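Local coordinates for protein 2-methyl-aconitate isomerase (Shewanella oneidensis, PDB 5K87) that isomerises 2-methyl-trans-aconitate to 2-methyl-cis-aconitate by base-catalysed proton abstraction, a step in the breakdown of propionate through the 2-methylcitrate cycle, at residues 14-19 against 25-30; 29-34 against 43-48; 75-80 against 114-119. The protein carries 1 engineered substitution. All blocks are in the same frame, centred on the assembly; numbering follows the deposited sequence. Where two conformers were deposited one is given.

Contact 1. Residues 14-19 against 25-30; sequences VAATYM and KGVFFR
T17 O takes the shortest direct backbone bond between these two strands, 2.8 Å from F28 N, and T17 N gives one back to F28 O. Two residues on, M19 and G26 repeat the exchange, G26 O lying 3.0 Å from M19 N in a nearly straight bond (171°). Y18 and V27, between these two pairs, form a non-hydrogen-bonded pair. The result is an antiparallel beta hairpin, and a water prolongs it at the open end by linking A15 O to R30 N.

On the face of T17 and F28, with CG beside the backbone N (chi1 -56°) and the next torsion extended, M19 sets SD over the centre of the F28 ring, 4.0 Å from the centroid, a Met-aromatic contact. On the other face, Y18 runs obliquely across K25, its OH 3.1 Å from K25 NZ. A phenylalanine in place of Y18 would probably leave K25 CD and CE without the oxygen they pack against and NZ without a nearby hydroxyl. K25 NZ also gives hydrogen bonds to a water and to G65 O and Q62 O of the second subunit. The buried ammonium is probably stabilised by these neutral carbonyls, so this end of the hairpin belongs to the dimer interface.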
loop_
_atom_site.group_PDB
_atom_site.type_symbol
_atom_site.label_atom_id
_atom_site.label_comp_id
_atom_site.label_asym_id
_atom_site.label_seq_id
_atom_site.Cartn_x
_atom_site.Cartn_y
_atom_site.Cartn_z
ATOM N N VAL A 14 -4.241 -13.160 16.044
ATOM C CA VAL A 14 -3.217 -14.127 15.672
ATOM C C VAL A 14 -1.860 -13.444 15.783
ATOM O O VAL A 14 -1.647 -12.385 15.204
ATOM C CB VAL A 14 -3.433 -14.647 14.235
ATOM C CG1 VAL A 14 -2.372 -15.698 13.880
ATOM C CG2 VAL A 14 -4.841 -15.216 14.067
ATOM N N ALA A 15 -0.951 -14.036 16.547
ATOM C CA ALA A 15 0.392 -13.479 16.668
ATOM C C ALA A 15 1.070 -13.424 15.299
ATOM O O ALA A 15 1.051 -14.413 14.557
ATOM C CB ALA A 15 1.225 -14.301 17.640
ATOM N N ALA A 16 1.654 -12.276 14.970
ATOM C CA ALA A 16 2.264 -12.079 13.669
ATOM C C ALA A 16 3.280 -10.959 13.709
ATOM O O ALA A 16 3.268 -10.105 14.612
ATOM C CB ALA A 16 1.191 -11.783 12.623
ATOM N N THR A 17 4.155 -10.954 12.708
ATOM C CA THR A 17 5.133 -9.890 12.560
ATOM C C THR A 17 5.081 -9.391 11.124
ATOM O O THR A 17 5.140 -10.189 10.179
ATOM C CB THR A 17 6.544 -10.398 12.866
ATOM O OG1 THR A 17 6.563 -10.990 14.170
ATOM C CG2 THR A 17 7.530 -9.255 12.838
ATOM N N TYR A 18 4.994 -8.082 10.955
ATOM C CA TYR A 18 4.979 -7.454 9.651
ATOM C C TYR A 18 6.393 -6.944 9.386
ATOM O O TYR A 18 6.941 -6.171 10.197
ATOM C CB TYR A 18 3.963 -6.322 9.699
ATOM C CG TYR A 18 3.726 -5.540 8.435
ATOM C CD1 TYR A 18 3.365 -6.162 7.242
ATOM C CD2 TYR A 18 3.805 -4.160 8.457
ATOM C CE1 TYR A 18 3.099 -5.399 6.107
ATOM C CE2 TYR A 18 3.546 -3.407 7.339
ATOM C CZ TYR A 18 3.197 -4.033 6.173
ATOM O OH TYR A 18 2.943 -3.240 5.079
ATOM N N MET A 19 7.002 -7.415 8.295
ATOM C CA MET A 19 8.418 -7.153 8.031
ATOM C C MET A 19 8.640 -6.674 6.619
ATOM O O MET A 19 7.907 -7.064 5.697
ATOM C CB MET A 19 9.269 -8.413 8.221
ATOM C CG MET A 19 9.131 -9.053 9.577
ATOM S SD MET A 19 10.276 -10.421 9.822
ATOM C CE MET A 19 11.868 -9.596 9.767
ATOM N N LYS A 25 7.224 -6.327 1.396
ATOM C CA LYS A 25 6.678 -6.384 2.751
ATOM C C LYS A 25 5.744 -7.570 2.850
ATOM O O LYS A 25 4.961 -7.823 1.931
ATOM C CB LYS A 25 5.886 -5.116 3.104
ATOM C CG LYS A 25 6.719 -3.849 3.132
ATOM C CD LYS A 25 5.961 -2.681 3.761
ATOM C CE LYS A 25 4.873 -2.112 2.860
ATOM N NZ LYS A 25 4.273 -0.908 3.507
ATOM N N GLY A 26 5.795 -8.271 3.975
ATOM C CA GLY A 26 4.909 -9.395 4.179
ATOM C C GLY A 26 4.547 -9.594 5.633
ATOM O O GLY A 26 5.193 -9.054 6.537
ATOM N N VAL A 27 3.496 -10.374 5.850
ATOM C CA VAL A 27 3.058 -10.753 7.181
ATOM C C VAL A 27 3.561 -12.163 7.467
ATOM O O VAL A 27 3.295 -13.104 6.699
ATOM C CB VAL A 27 1.521 -10.693 7.322
ATOM C CG1 VAL A 27 1.129 -11.002 8.753
ATOM C CG2 VAL A 27 0.984 -9.334 6.888
ATOM N N PHE A 28 4.298 -12.292 8.569
ATOM C CA PHE A 28 4.986 -13.520 8.963
ATOM C C PHE A 28 4.323 -14.164 10.167
ATOM O O PHE A 28 3.988 -13.475 11.140
ATOM C CB PHE A 28 6.425 -13.190 9.363
ATOM C CG PHE A 28 7.314 -12.850 8.203
ATOM C CD1 PHE A 28 7.111 -11.690 7.481
ATOM C CD2 PHE A 28 8.357 -13.688 7.837
ATOM C CE1 PHE A 28 7.917 -11.378 6.396
ATOM C CE2 PHE A 28 9.183 -13.373 6.754
ATOM C CZ PHE A 28 8.950 -12.225 6.039
ATOM N N PHE A 29 4.156 -15.481 10.112
ATOM C CA PHE A 29 3.567 -16.260 11.191
ATOM C C PHE A 29 4.444 -17.451 11.526
ATOM O O PHE A 29 4.974 -18.123 10.625
ATOM C CB PHE A 29 2.222 -16.853 10.761
ATOM C CG PHE A 29 1.208 -15.847 10.297
ATOM C CD1 PHE A 29 0.304 -15.291 11.184
ATOM C CD2 PHE A 29 1.140 -15.486 8.961
ATOM C CE1 PHE A 29 -0.643 -14.380 10.743
ATOM C CE2 PHE A 29 0.197 -14.574 8.521
ATOM C CZ PHE A 29 -0.694 -14.027 9.414
ATOM N N ARG A 30 4.556 -17.752 12.815
ATOM C CA ARG A 30 5.008 -19.067 13.245
ATOM C C ARG A 30 3.837 -20.004 13.097
ATOM O O ARG A 30 2.714 -19.658 13.481
ATOM C CB ARG A 30 5.348 -19.073 14.730
ATOM C CG ARG A 30 6.644 -18.452 15.160
ATOM C CD ARG A 30 7.035 -18.969 16.562
ATOM N NE ARG A 30 5.938 -18.808 17.514
ATOM C CZ ARG A 30 6.001 -19.103 18.808
ATOM N NH1 ARG A 30 7.124 -19.583 19.330
ATOM N NH2 ARG A 30 4.938 -18.912 19.579
HETATM O O HOH W 1 3.509 -15.693 14.603
HETATM O O HOH W 2 1.941 -1.054 5.222
#

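Contact 2. Residues 29-34 against 43-48; sequences FRLQDL and PARDAL
R45 leaves the helix with CG beside its own carbonyl carbon (chi1 172°) and bends at chi3 (-68°), which swings its guanidinium across to L31 and L34. L34 turns the other way, CG beside the backbone N (chi1 -64°), and its two methyls divide the work: CD1 lies obliquely 4.4 Å from R45 NE, while CD2 meets L48 CD2 at 4.0 Å. L31 comes to R45 at about a right angle, its CD1 approaching R45 NH1 in one of its two conformers. R45 therefore lends its guanidinium to apolar neighbours here, while NE gives a hydrogen bond to A38 O and NH1 too is satisfied outside the two segments.

The segment 29-34 is where strand 24-30 runs out into a short 3-10 turn, and helix 43-53 packs its first turns against that exit. Across the turn, R30 grips D33 side-on with two nitrogens: NE reaches OD2 at 2.9 Å from above the carboxylate plane, and NH2 forms a salt bridge with OD1 at 2.8 Å. The backbone bond from D33 N to R30 O closes the same loop. Beyond these residues I78 of strand 75-81 touches L31, L34 and R45 alike, and V396 lies against L48.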
loop_
_atom_site.group_PDB
_atom_site.type_symbol
_atom_site.label_atom_id
_atom_site.label_comp_id
_atom_site.label_asym_id
_atom_site.label_seq_id
_atom_site.Cartn_x
_atom_site.Cartn_y
_atom_site.Cartn_z
ATOM N N PHE A 29 4.156 -15.481 10.112
ATOM C CA PHE A 29 3.567 -16.260 11.191
ATOM C C PHE A 29 4.444 -17.451 11.526
ATOM O O PHE A 29 4.974 -18.123 10.625
ATOM C CB PHE A 29 2.222 -16.853 10.761
ATOM C CG PHE A 29 1.208 -15.847 10.297
ATOM C CD1 PHE A 29 0.304 -15.291 11.184
ATOM C CD2 PHE A 29 1.140 -15.486 8.961
ATOM C CE1 PHE A 29 -0.643 -14.380 10.743
ATOM C CE2 PHE A 29 0.197 -14.574 8.521
ATOM C CZ PHE A 29 -0.694 -14.027 9.414
ATOM N N ARG A 30 4.556 -17.752 12.815
ATOM C CA ARG A 30 5.008 -19.067 13.245
ATOM C C ARG A 30 3.837 -20.004 13.097
ATOM O O ARG A 30 2.714 -19.658 13.481
ATOM C CB ARG A 30 5.348 -19.073 14.730
ATOM C CG ARG A 30 6.644 -18.452 15.160
ATOM C CD ARG A 30 7.035 -18.969 16.562
ATOM N NE ARG A 30 5.938 -18.808 17.514
ATOM C CZ ARG A 30 6.001 -19.103 18.808
ATOM N NH1 ARG A 30 7.124 -19.583 19.330
ATOM N NH2 ARG A 30 4.938 -18.912 19.579
ATOM N N LEU A 31 4.090 -21.194 12.572
ATOM C CA LEU A 31 3.042 -22.185 12.381
ATOM C C LEU A 31 2.217 -22.409 13.648
ATOM O O LEU A 31 0.987 -22.415 13.606
ATOM C CB LEU A 31 3.663 -23.499 11.915
ATOM C CG LEU A 31 2.709 -24.678 11.742
ATOM C CD1 LEU A 31 1.717 -24.405 10.622
ATOM C CD2 LEU A 31 3.497 -25.943 11.456
ATOM N N GLN A 32 2.895 -22.559 14.777
ATOM C CA GLN A 32 2.205 -22.852 16.034
ATOM C C GLN A 32 1.305 -21.721 16.544
ATOM O O GLN A 32 0.467 -21.940 17.421
ATOM C CB GLN A 32 3.198 -23.268 17.122
ATOM C CG GLN A 32 4.036 -22.124 17.651
ATOM C CD GLN A 32 5.224 -22.593 18.462
ATOM O OE1 GLN A 32 5.126 -22.779 19.673
ATOM N NE2 GLN A 32 6.359 -22.779 17.795
ATOM N N ASP A 33 1.478 -20.518 16.009
ATOM C CA ASP A 33 0.641 -19.385 16.400
ATOM C C ASP A 33 -0.672 -19.331 15.621
ATOM O O ASP A 33 -1.585 -18.593 15.987
ATOM C CB ASP A 33 1.405 -18.075 16.221
ATOM C CG ASP A 33 2.554 -17.930 17.200
ATOM O OD1 ASP A 33 2.460 -18.492 18.315
ATOM O OD2 ASP A 33 3.544 -17.244 16.871
ATOM N N LEU A 34 -0.770 -20.101 14.546
ATOM C CA LEU A 34 -1.979 -20.091 13.730
ATOM C C LEU A 34 -3.102 -20.847 14.418
ATOM O O LEU A 34 -2.841 -21.770 15.191
ATOM C CB LEU A 34 -1.702 -20.741 12.377
ATOM C CG LEU A 34 -0.690 -20.027 11.478
ATOM C CD1 LEU A 34 -0.393 -20.860 10.239
ATOM C CD2 LEU A 34 -1.209 -18.640 11.102
ATOM N N PRO A 43 -8.085 -24.764 2.878
ATOM C CA PRO A 43 -8.966 -23.600 2.787
ATOM C C PRO A 43 -9.016 -22.748 4.061
ATOM O O PRO A 43 -9.164 -21.537 3.946
ATOM C CB PRO A 43 -10.341 -24.210 2.478
ATOM C CG PRO A 43 -10.211 -25.669 2.846
ATOM C CD PRO A 43 -8.791 -26.018 2.564
ATOM N N ALA A 44 -8.892 -23.342 5.239
ATOM C CA ALA A 44 -8.927 -22.536 6.457
ATOM C C ALA A 44 -7.711 -21.618 6.519
ATOM O O ALA A 44 -7.841 -20.425 6.826
ATOM C CB ALA A 44 -9.000 -23.416 7.684
ATOM N N ARG A 45 -6.535 -22.159 6.220
ATOM C CA ARG A 45 -5.329 -21.350 6.152
ATOM C C ARG A 45 -5.477 -20.248 5.104
ATOM O O ARG A 45 -5.193 -19.080 5.370
ATOM C CB ARG A 45 -4.131 -22.234 5.823
ATOM C CG ARG A 45 -2.869 -21.433 5.547
ATOM C CD ARG A 45 -1.682 -22.326 5.283
ATOM N NE ARG A 45 -1.295 -23.046 6.492
ATOM C CZ ARG A 45 -0.292 -23.913 6.563
ATOM N NH1 ARG A 45 -0.022 -24.504 7.723
ATOM N NH2 ARG A 45 0.444 -24.194 5.492
ATOM N N ASP A 46 -5.930 -20.611 3.907
ATOM C CA ASP A 46 -6.037 -19.639 2.833
ATOM C C ASP A 46 -7.024 -18.537 3.189
ATOM O O ASP A 46 -6.758 -17.365 2.949
ATOM C CB ASP A 46 -6.456 -20.297 1.517
ATOM C CG ASP A 46 -5.379 -21.178 0.922
ATOM O OD1 ASP A 46 -4.223 -21.153 1.390
ATOM O OD2 ASP A 46 -5.688 -21.901 -0.058
ATOM N N ALA A 47 -8.157 -18.907 3.779
ATOM C CA ALA A 47 -9.164 -17.921 4.160
ATOM C C ALA A 47 -8.623 -16.934 5.197
ATOM O O ALA A 47 -8.908 -15.736 5.131
ATOM C CB ALA A 47 -10.410 -18.603 4.691
ATOM N N LEU A 48 -7.863 -17.443 6.160
ATOM C CA LEU A 48 -7.266 -16.595 7.184
ATOM C C LEU A 48 -6.307 -15.597 6.549
ATOM O O LEU A 48 -6.379 -14.394 6.810
ATOM C CB LEU A 48 -6.519 -17.442 8.212
ATOM C CG LEU A 48 -5.679 -16.659 9.220
ATOM C CD1 LEU A 48 -6.562 -15.761 10.056
ATOM C CD2 LEU A 48 -4.894 -17.624 10.089
#

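Contact 3. Residues 75-80 against 114-119; sequences ETVILS and AAVGAF. Engineered in segment 75-80: E75 (natural residue Lys).
L79 carries this contact from the strand side, and its two methyls go to different residues of the helix. CD1 reaches F119, lying 3.4 Å from CD1 of that ring in an oblique approach, a close fit for two carbons, and it also sits 3.8 Å from V116 O. L79 CD2 meets V116 CG1 at 3.8 Å. The side chain leaves the strand with CG anti to the carbonyl carbon (chi1 -56°), and chi2 near 180° (-178°) extends CD1 to F119, leaving CD2 on the V116 side.

V116 answers with both of its own methyls. While CG1 faces L79, V116 CG2 lies 4.1 Å from V77 CG1. F119 sits one turn further along, so V116 and F119 present a ridge on the same side of the helix, and the L79 branch lies against both. No hydrogen bond crosses between the segments; the contact is essentially apolar, with a strand-to-helix axis distance of 10.0 Å and an angle of 41°.

The strand starts at E75, an engineered residue (natural Lys) at a substrate-binding position, and V77 comes within about 6 Å, side chain to side chain, of C109, a probable proton donor/acceptor, so this packing probably backs the active site. Strand 75-81 runs between strand 24-30, parallel to it, and antiparallel strand 89-96; helix 113-122 lies over the V77 and L79 face, touching F28 and R30 of one neighbour and Y91 of the other, while helix 43-53 takes T76 and I78.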
loop_
_atom_site.group_PDB
_atom_site.type_symbol
_atom_site.label_atom_id
_atom_site.label_comp_id
_atom_site.label_asym_id
_atom_site.label_seq_id
_atom_site.Cartn_x
_atom_site.Cartn_y
_atom_site.Cartn_z
ATOM N N GLU A 75 1.628 -10.367 0.562
ATOM C CA GLU A 75 2.550 -11.477 0.785
ATOM C C GLU A 75 2.427 -12.001 2.202
ATOM O O GLU A 75 2.355 -11.218 3.162
ATOM C CB GLU A 75 4.003 -11.042 0.525
ATOM C CG GLU A 75 4.257 -10.648 -0.923
ATOM C CD GLU A 75 5.720 -10.545 -1.304
ATOM O OE1 GLU A 75 6.605 -10.559 -0.435
ATOM O OE2 GLU A 75 5.995 -10.458 -2.516
ATOM N N THR A 76 2.433 -13.326 2.325
ATOM C CA THR A 76 2.396 -13.985 3.619
ATOM C C THR A 76 3.445 -15.076 3.701
ATOM O O THR A 76 3.837 -15.665 2.684
ATOM C CB THR A 76 1.010 -14.588 3.901
ATOM O OG1 THR A 76 0.691 -15.565 2.895
ATOM C CG2 THR A 76 -0.056 -13.485 3.925
ATOM N N VAL A 77 3.896 -15.340 4.923
ATOM C CA VAL A 77 4.953 -16.310 5.168
ATOM C C VAL A 77 4.604 -17.114 6.411
ATOM O O VAL A 77 4.203 -16.547 7.435
ATOM C CB VAL A 77 6.303 -15.595 5.397
ATOM C CG1 VAL A 77 7.377 -16.573 5.841
ATOM C CG2 VAL A 77 6.741 -14.839 4.147
ATOM N N ILE A 78 4.737 -18.437 6.319
ATOM C CA ILE A 78 4.570 -19.308 7.476
ATOM C C ILE A 78 5.864 -20.078 7.702
ATOM O O ILE A 78 6.360 -20.751 6.792
ATOM C CB ILE A 78 3.403 -20.293 7.280
ATOM C CG1 ILE A 78 2.084 -19.529 7.146
ATOM C CG2 ILE A 78 3.326 -21.293 8.441
ATOM C CD1 ILE A 78 0.928 -20.390 6.680
ATOM N N LEU A 79 6.406 -19.955 8.908
ATOM C CA LEU A 79 7.661 -20.604 9.261
ATOM C C LEU A 79 7.450 -21.608 10.379
ATOM O O LEU A 79 6.599 -21.404 11.251
ATOM C CB LEU A 79 8.685 -19.560 9.709
ATOM C CG LEU A 79 8.952 -18.459 8.674
ATOM C CD1 LEU A 79 10.015 -17.473 9.125
ATOM C CD2 LEU A 79 9.350 -19.056 7.338
ATOM N N SER A 80 8.246 -22.673 10.368
ATOM C CA SER A 80 8.156 -23.723 11.372
ATOM C C SER A 80 9.515 -24.386 11.522
ATOM O O SER A 80 10.401 -24.213 10.683
ATOM C CB SER A 80 7.139 -24.765 10.931
ATOM O OG SER A 80 7.459 -25.256 9.642
ATOM N N ALA A 114 15.715 -12.894 3.494
ATOM C CA ALA A 114 16.465 -12.294 4.602
ATOM C C ALA A 114 15.592 -12.136 5.854
ATOM O O ALA A 114 16.043 -12.343 6.982
ATOM C CB ALA A 114 17.033 -10.943 4.190
ATOM N N ALA A 115 14.336 -11.743 5.647
ATOM C CA ALA A 115 13.394 -11.611 6.748
ATOM C C ALA A 115 13.042 -12.968 7.351
ATOM O O ALA A 115 12.832 -13.062 8.563
ATOM C CB ALA A 115 12.148 -10.860 6.306
ATOM N N VAL A 116 12.994 -14.017 6.534
ATOM C CA VAL A 116 12.784 -15.365 7.043
ATOM C C VAL A 116 13.883 -15.747 8.029
ATOM O O VAL A 116 13.611 -16.268 9.108
ATOM C CB VAL A 116 12.724 -16.384 5.881
ATOM C CG1 VAL A 116 12.864 -17.806 6.392
ATOM C CG2 VAL A 116 11.433 -16.199 5.095
ATOM N N GLY A 117 15.132 -15.472 7.658
ATOM C CA GLY A 117 16.248 -15.790 8.532
ATOM C C GLY A 117 16.147 -15.062 9.856
ATOM O O GLY A 117 16.302 -15.663 10.919
ATOM N N ALA A 118 15.888 -13.761 9.785
ATOM C CA ALA A 118 15.740 -12.947 10.985
ATOM C C ALA A 118 14.572 -13.410 11.853
ATOM O O ALA A 118 14.701 -13.513 13.080
ATOM C CB ALA A 118 15.577 -11.490 10.617
ATOM N N PHE A 119 13.425 -13.672 11.226
ATOM C CA PHE A 119 12.239 -14.084 11.965
ATOM C C PHE A 119 12.505 -15.391 12.704
ATOM O O PHE A 119 12.136 -15.549 13.870
ATOM C CB PHE A 119 11.033 -14.230 11.032
ATOM C CG PHE A 119 9.756 -14.630 11.743
ATOM C CD1 PHE A 119 9.523 -15.955 12.105
ATOM C CD2 PHE A 119 8.800 -13.688 12.059
ATOM C CE1 PHE A 119 8.346 -16.325 12.760
ATOM C CE2 PHE A 119 7.621 -14.055 12.707
ATOM C CZ PHE A 119 7.395 -15.366 13.042
#

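The three contacts lie on the same side of the chain's centre. Contact 1 and contact 3 have centres about 8 Å apart, contacts 1 and 2 about 11 Å, and contacts 2 and 3 about 13 Å. Contact 1 comes first, contact 2 starts on the end of its second strand with F29 and R30 in common, and contact 3 follows later. Strand 24-30 is the hub: it pairs with strand 12-21 and with strand 75-81, F29 N lying 2.9 Å from V77 O. Helices 43-53 and 113-122 pack on alternate residues of strand 75-81, and so sandwich this region of sheet. Contacts 1 and 3 come close to substrate-binding residues; contact 2 lies farther off.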